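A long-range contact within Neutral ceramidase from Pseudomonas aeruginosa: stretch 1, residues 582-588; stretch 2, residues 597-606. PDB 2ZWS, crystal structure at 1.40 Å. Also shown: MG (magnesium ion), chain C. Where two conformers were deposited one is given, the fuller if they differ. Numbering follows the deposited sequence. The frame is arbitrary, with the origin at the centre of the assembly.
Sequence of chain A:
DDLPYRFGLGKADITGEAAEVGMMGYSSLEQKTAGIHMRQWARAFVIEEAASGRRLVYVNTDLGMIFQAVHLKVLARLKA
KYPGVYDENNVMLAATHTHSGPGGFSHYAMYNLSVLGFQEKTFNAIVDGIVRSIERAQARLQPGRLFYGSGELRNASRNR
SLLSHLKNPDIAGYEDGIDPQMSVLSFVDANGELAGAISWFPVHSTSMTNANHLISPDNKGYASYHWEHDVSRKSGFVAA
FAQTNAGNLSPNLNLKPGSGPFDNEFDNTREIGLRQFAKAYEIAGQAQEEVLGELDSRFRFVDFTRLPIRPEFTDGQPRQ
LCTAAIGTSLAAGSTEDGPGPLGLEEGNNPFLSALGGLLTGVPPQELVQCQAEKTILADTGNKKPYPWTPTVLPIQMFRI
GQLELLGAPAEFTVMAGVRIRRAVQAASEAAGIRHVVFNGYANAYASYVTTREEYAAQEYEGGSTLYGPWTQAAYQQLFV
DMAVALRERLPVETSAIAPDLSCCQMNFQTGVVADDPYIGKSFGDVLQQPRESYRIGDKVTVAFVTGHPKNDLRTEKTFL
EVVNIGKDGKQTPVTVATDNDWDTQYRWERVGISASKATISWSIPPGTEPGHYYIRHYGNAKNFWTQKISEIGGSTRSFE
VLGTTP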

# COMPACT_ATOMS: atom_id res chain seq x y z
N TRP A 582 15.89 5.09 -5.71
CA TRP A 582 15.28 5.53 -6.97
C TRP A 582 16.25 5.43 -8.16
O TRP A 582 15.81 5.09 -9.26
CB TRP A 582 14.82 6.99 -6.83
CG TRP A 582 14.21 7.53 -8.06
CD1 TRP A 582 14.83 8.31 -8.99
CD2 TRP A 582 12.86 7.34 -8.50
NE1 TRP A 582 13.94 8.61 -10.00
CE2 TRP A 582 12.73 8.04 -9.72
CE3 TRP A 582 11.75 6.66 -7.99
CZ2 TRP A 582 11.55 8.05 -10.46
CZ3 TRP A 582 10.54 6.69 -8.73
CH2 TRP A 582 10.47 7.38 -9.95
N ASP A 583 17.53 5.72 -7.93
CA ASP A 583 18.52 5.82 -9.01
C ASP A 583 18.97 4.45 -9.54
O ASP A 583 19.68 4.39 -10.53
CB ASP A 583 19.76 6.60 -8.60
CG ASP A 583 19.48 8.04 -8.33
OD1 ASP A 583 18.55 8.60 -8.95
OD2 ASP A 583 20.20 8.61 -7.49
N THR A 584 18.57 3.37 -8.86
CA THR A 584 18.98 2.01 -9.28
C THR A 584 17.79 1.17 -9.74
O THR A 584 16.66 1.38 -9.29
CB THR A 584 19.72 1.22 -8.17
OG1 THR A 584 18.83 1.02 -7.06
CG2 THR A 584 20.92 1.99 -7.69
N GLN A 585 18.06 0.24 -10.67
CA GLN A 585 17.08 -0.78 -11.04
C GLN A 585 17.74 -2.13 -11.08
O GLN A 585 18.92 -2.24 -11.41
CB GLN A 585 16.46 -0.45 -12.39
CG GLN A 585 15.73 0.92 -12.39
CD GLN A 585 15.00 1.28 -13.69
OE1 GLN A 585 14.43 2.37 -13.80
NE2 GLN A 585 15.02 0.42 -14.67
N TYR A 586 16.95 -3.15 -10.75
CA TYR A 586 17.32 -4.56 -10.82
C TYR A 586 16.30 -5.25 -11.69
O TYR A 586 15.10 -5.15 -11.43
CB TYR A 586 17.33 -5.18 -9.42
CG TYR A 586 17.21 -6.70 -9.40
CD1 TYR A 586 18.32 -7.51 -9.70
CD2 TYR A 586 15.99 -7.33 -9.08
CE1 TYR A 586 18.22 -8.90 -9.68
CE2 TYR A 586 15.87 -8.74 -9.09
CZ TYR A 586 17.00 -9.51 -9.37
OH TYR A 586 16.86 -10.88 -9.37
N ARG A 587 16.77 -5.88 -12.77
CA ARG A 587 15.87 -6.62 -13.67
C ARG A 587 16.35 -8.04 -13.81
O ARG A 587 17.54 -8.27 -14.01
CB ARG A 587 15.81 -5.97 -15.06
CG ARG A 587 14.69 -6.56 -15.93
CD ARG A 587 14.51 -5.91 -17.31
NE ARG A 587 14.24 -4.48 -17.20
CZ ARG A 587 13.04 -3.92 -17.02
NH1 ARG A 587 11.93 -4.66 -16.93
NH2 ARG A 587 12.95 -2.61 -16.93
N TRP A 588 15.42 -8.97 -13.69
CA TRP A 588 15.68 -10.40 -13.85
C TRP A 588 15.02 -10.92 -15.12
O TRP A 588 13.86 -10.59 -15.38
CB TRP A 588 15.04 -11.18 -12.70
CG TRP A 588 15.34 -12.65 -12.76
CD1 TRP A 588 16.46 -13.27 -12.28
CD2 TRP A 588 14.52 -13.67 -13.33
NE1 TRP A 588 16.38 -14.63 -12.51
CE2 TRP A 588 15.21 -14.90 -13.17
CE3 TRP A 588 13.27 -13.66 -13.98
CZ2 TRP A 588 14.68 -16.12 -13.61
CZ3 TRP A 588 12.74 -14.88 -14.42
CH2 TRP A 588 13.47 -16.09 -14.25
N LYS A 597 19.59 -13.88 -16.09
CA LYS A 597 20.50 -12.77 -15.97
C LYS A 597 19.89 -11.66 -15.14
O LYS A 597 18.67 -11.42 -15.17
CB LYS A 597 20.95 -12.25 -17.33
CG LYS A 597 19.85 -11.62 -18.15
CD LYS A 597 20.39 -11.07 -19.46
CE LYS A 597 19.34 -10.26 -20.17
NZ LYS A 597 19.88 -9.57 -21.36
N ALA A 598 20.75 -11.03 -14.34
CA ALA A 598 20.38 -9.88 -13.53
C ALA A 598 20.99 -8.67 -14.22
O ALA A 598 22.19 -8.59 -14.36
CB ALA A 598 20.94 -10.02 -12.15
N THR A 599 20.16 -7.72 -14.65
CA THR A 599 20.66 -6.50 -15.26
C THR A 599 20.44 -5.39 -14.23
O THR A 599 19.33 -5.24 -13.71
CB THR A 599 19.92 -6.16 -16.56
OG1 THR A 599 20.03 -7.26 -17.48
CG2 THR A 599 20.51 -4.89 -17.20
N ILE A 600 21.51 -4.68 -13.92
CA ILE A 600 21.50 -3.67 -12.86
C ILE A 600 21.92 -2.35 -13.47
O ILE A 600 22.90 -2.25 -14.20
CB ILE A 600 22.41 -4.08 -11.71
CG1 ILE A 600 21.80 -5.27 -10.96
CG2 ILE A 600 22.69 -2.90 -10.79
CD1 ILE A 600 22.81 -6.09 -10.19
N SER A 601 21.16 -1.31 -13.17
CA SER A 601 21.52 0.00 -13.67
C SER A 601 21.57 1.02 -12.57
O SER A 601 20.89 0.88 -11.53
CB SER A 601 20.54 0.44 -14.75
OG SER A 601 19.24 0.57 -14.22
N TRP A 602 22.38 2.06 -12.81
CA TRP A 602 22.51 3.18 -11.89
C TRP A 602 22.50 4.46 -12.70
O TRP A 602 23.39 4.69 -13.53
CB TRP A 602 23.82 3.05 -11.11
CG TRP A 602 24.06 4.15 -10.08
CD1 TRP A 602 23.12 4.74 -9.28
CD2 TRP A 602 25.33 4.74 -9.73
NE1 TRP A 602 23.74 5.68 -8.44
CE2 TRP A 602 25.08 5.70 -8.71
CE3 TRP A 602 26.66 4.57 -10.18
CZ2 TRP A 602 26.10 6.48 -8.12
CZ3 TRP A 602 27.69 5.35 -9.58
CH2 TRP A 602 27.39 6.28 -8.56
N SER A 603 21.51 5.30 -12.47
CA SER A 603 21.49 6.63 -13.06
C SER A 603 22.19 7.56 -12.09
O SER A 603 21.69 7.81 -10.99
CB SER A 603 20.06 7.05 -13.33
OG SER A 603 19.46 6.16 -14.27
N ILE A 604 23.37 8.07 -12.49
CA ILE A 604 24.26 8.80 -11.57
C ILE A 604 23.68 10.19 -11.31
O ILE A 604 23.61 11.00 -12.24
CB ILE A 604 25.70 8.92 -12.16
CG1 ILE A 604 26.29 7.54 -12.46
CG2 ILE A 604 26.60 9.68 -11.20
CD1 ILE A 604 27.36 7.56 -13.53
N PRO A 605 23.21 10.45 -10.07
CA PRO A 605 22.51 11.71 -9.79
C PRO A 605 23.44 12.90 -9.54
O PRO A 605 24.59 12.70 -9.19
CB PRO A 605 21.73 11.37 -8.52
CG PRO A 605 22.64 10.47 -7.77
CD PRO A 605 23.27 9.58 -8.87
N PRO A 606 22.92 14.13 -9.68
CA PRO A 606 23.67 15.33 -9.28
C PRO A 606 24.16 15.18 -7.85
O PRO A 606 23.43 14.68 -6.99
CB PRO A 606 22.63 16.44 -9.36
CG PRO A 606 21.67 15.97 -10.41
CD PRO A 606 21.60 14.47 -10.26
MG MG C . 16.35 0.83 -7.08
O HOH W 1 18.83 3.11 -13.07
O HOH W 2 22.35 7.22 -6.47
O HOH W 3 16.62 -1.62 -7.67

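Residues 584-588 and 597-603 form neighbouring antiparallel β-strands, their N-to-C directions 163° apart and their axes approaching to 4.7 Å. The register pairs Thr 584 with Trp 602, Gln 585 with Ser 601, Tyr 586 with Ile 600, Arg 587 with Thr 599 and Trp 588 with Ala 598.

Five backbone hydrogen bonds hold this register. Gln 585 and Ser 601 exchange a reciprocal pair, Gln 585 N to Ser 601 O and Ser 601 N to Gln 585 O, both 3.0 Å. Arg 587 and Thr 599 do the same at 2.8 Å, through Arg 587 N to Thr 599 O and Thr 599 N to Arg 587 O. Beyond the start of the first strand, Ser 603 N donates to Asp 583 O at 2.8 Å and a nearly linear 167°, so the ladder extends one residue into the preceding loop. At the intervening non-hydrogen-bonded pairs the CA atoms come closer, and their hydrogens point at carbonyls across the gap: Thr 584 CA lies 3.2 Å from Ser 601 O, and Ile 600 CA 3.3 Å from Gln 585 O.

Side chains alternate between the two faces of the sheet. The face carrying Thr 584, Tyr 586, Trp 588, Ala 598, Ile 600 and Trp 602 is buried and largely apolar. Here Tyr 586 CE1 meets Ala 598 CB at 3.8 Å, a diagonal contact, while its directly paired neighbour, Ile 600, places CG1 at the ring edge, 4.3 Å from Tyr 586 CD1. Thr 584 CG2 approaches Trp 602 CD1 to 3.9 Å. The other face bears Gln 585, Arg 587, Thr 599 and Ser 601; Gln 585 CB packs 3.5 Å from Ser 601 OG, whereas the end of the Arg 587 side chain leads away from the second strand.

Asp 583 adds contacts where the strand pairing ends. Its OD2 lies 3.1 Å from Pro 605 CG, a close van der Waals approach. Water 2 donates to Asp 583 OD2 (2.8 Å) and accepts from Trp 602 NE1 (2.9 Å), linking the carboxylate to the indole. Water 1 donates to Asp 583 O at 3.0 Å and also hydrogen-bonds Ser 601 OG at 2.8 Å.

Thr 584 also binds the magnesium ion, through Thr 584 O at 2.3 Å and Thr 584 OG1 at 2.5 Å from MG. Water 3 and two atoms from elsewhere in the structure also bind the ion.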